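Beta-ketothiolase BktB (Ralstonia eutropha, PDB 4NZS) catalyses the thiolase condensation of acetyl-CoA with propionyl-CoA or a second acetyl-CoA, supplying 3-oxoacyl-CoA for the synthesis of polyhydroxyalkanoate copolymers. Local coordinates at residues 292-295 with 296-299. Residues are numbered along the deposited sequence; the frame is centred on the assembly and turned at random.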
ATOM      1  N   PRO A 292     -28.925  -4.466  17.343  1.00 65.88           N
ATOM      2  CA  PRO A 292     -27.605  -3.977  16.937  1.00 67.55           C
ATOM      3  C   PRO A 292     -27.238  -2.674  17.606  1.00 66.84           C
ATOM      4  O   PRO A 292     -26.109  -2.536  18.091  1.00 67.81           O
ATOM      5  CB  PRO A 292     -27.764  -3.719  15.435  1.00 70.75           C
ATOM      6  CG  PRO A 292     -28.907  -4.573  15.010  1.00 71.22           C
ATOM      7  CD  PRO A 292     -29.808  -4.723  16.186  1.00 68.08           C
ATOM      8  N   LYS A 293     -28.181  -1.722  17.621  1.00 67.78           N
ATOM      9  CA  LYS A 293     -27.954  -0.443  18.290  1.00 65.55           C
ATOM     10  C   LYS A 293     -27.798  -0.599  19.815  1.00 61.53           C
ATOM     11  O   LYS A 293     -27.420   0.350  20.496  1.00 68.49           O
ATOM     12  CB  LYS A 293     -29.032   0.597  17.934  1.00 73.61           C
ATOM     13  CG  LYS A 293     -28.700   1.526  16.767  1.00 73.44           C
ATOM     14  CD  LYS A 293     -29.622   2.757  16.744  1.00 80.47           C
ATOM     15  CE  LYS A 293     -29.229   3.755  15.653  1.00 86.00           C
ATOM     16  NZ  LYS A 293     -29.820   5.109  15.843  1.00 83.83           N
ATOM     17  N   ALA A 294     -28.068  -1.781  20.356  1.00 63.03           N
ATOM     18  CA  ALA A 294     -27.774  -2.063  21.769  1.00 62.83           C
ATOM     19  C   ALA A 294     -27.208  -3.487  21.930  1.00 60.57           C
ATOM     20  O   ALA A 294     -27.556  -4.261  22.840  1.00 57.10           O
ATOM     21  CB  ALA A 294     -29.038  -1.867  22.597  1.00 62.76           C
ATOM     22  N   MET A 295     -26.242  -3.830  21.113  1.00 52.41           N
ATOM     23  CA  MET A 295     -25.801  -5.201  21.095  1.00 48.21           C
ATOM     24  C   MET A 295     -25.281  -5.566  22.473  1.00 42.96           C
ATOM     25  O   MET A 295     -25.200  -6.728  22.816  1.00 37.00           O
ATOM     26  CB  MET A 295     -24.746  -5.412  20.023  1.00 45.15           C
ATOM     27  CG  MET A 295     -23.531  -4.529  20.174  1.00 43.61           C
ATOM     28  SD  MET A 295     -22.272  -5.371  21.120  1.00 48.69           S
ATOM     29  CE  MET A 295     -21.287  -4.014  21.718  1.00 40.74           C
ATOM     30  N   GLY A 296     -24.958  -4.548  23.261  1.00 42.94           N
ATOM     31  CA  GLY A 296     -24.300  -4.701  24.542  1.00 41.60           C
ATOM     32  C   GLY A 296     -25.052  -5.507  25.581  1.00 50.94           C
ATOM     33  O   GLY A 296     -24.453  -6.044  26.492  1.00 53.78           O
ATOM     34  N   ILE A 297     -26.366  -5.739  25.410  1.00 57.49           N
ATOM     35  CA  ILE A 297     -27.208  -6.581  26.329  1.00 59.30           C
ATOM     36  C   ILE A 297     -27.548  -8.035  25.910  1.00 58.16           C
ATOM     37  O   ILE A 297     -28.354  -8.807  26.567  1.00 62.99           O
ATOM     38  CB  ILE A 297     -28.539  -5.901  26.682  1.00 67.33           C
ATOM     39  CG1 ILE A 297     -28.969  -4.941  25.584  1.00 75.76           C
ATOM     40  CG2 ILE A 297     -28.440  -5.181  28.011  1.00 68.49           C
ATOM     41  CD1 ILE A 297     -30.230  -5.373  24.879  1.00 81.37           C
ATOM     42  N   GLY A 298     -26.884  -8.449  24.845  1.00 56.29           N
ATOM     43  CA  GLY A 298     -27.157  -9.731  24.240  1.00 57.56           C
ATOM     44  C   GLY A 298     -26.959 -10.758  25.318  1.00 57.35           C
ATOM     45  O   GLY A 298     -27.699 -11.752  25.391  1.00 59.27           O
ATOM     46  N   PRO A 299     -25.959 -10.433  26.251  1.00 55.01           N
ATOM     47  CA  PRO A 299     -25.790 -11.460  27.274  1.00 59.35           C
ATOM     48  C   PRO A 299     -27.079 -11.650  28.021  1.00 56.39           C
ATOM     49  O   PRO A 299     -27.367 -12.777  28.303  1.00 50.90           O
ATOM     50  CB  PRO A 299     -24.776 -10.864  28.240  1.00 58.74           C
ATOM     51  CG  PRO A 299     -23.970  -9.959  27.439  1.00 54.65           C
ATOM     52  CD  PRO A 299     -25.008  -9.285  26.637  1.00 55.76           C
TER
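The carbonyl oxygen of Met295 accepts a hydrogen bond from Gly298 N at 3.1 Å, and Ala294 O accepts the N-H of Ile297, with Ile297 N 3.2 Å from the oxygen. Both are i to i+3 bonds; the second is nearly straight at its hydrogen (172°), and in each the donor lies above the carbonyl plane. Ala294 O is also flanked by Ile297 CG1 at 3.2 Å, while the methyl CB of Ala294 meets the same CG1 at 4.3 Å. The small methyl and the branched chain form an apolar patch that packs on Val170 of helix 163-173.

Two consecutive bonds of this span make a single turn of 3-10 helix, in the loop that leads from strand 280-289 to helix 299-310 in the C-terminal half of the thiolase fold. Met295 turns the other way: its CG stands between the backbone N and the carbonyl carbon (chi1 58°), and the chain then bends, which lays SD 3.5 Å from Gly296 N and lets the flexible thioether pack on Met163 and Thr166. Its side chain comes within about 5 Å of that of Cys95, the probable acyl-thioester nucleophile. Gly296, with no side chain, suits a place about 4 Å from the side chain of Cys385, a predicted proton acceptor, probably because bulk there would crowd the site. Pro299 opens helix 299-310, where its restricted phi and missing N-H cost nothing, and rests against Thr383 and Cys385.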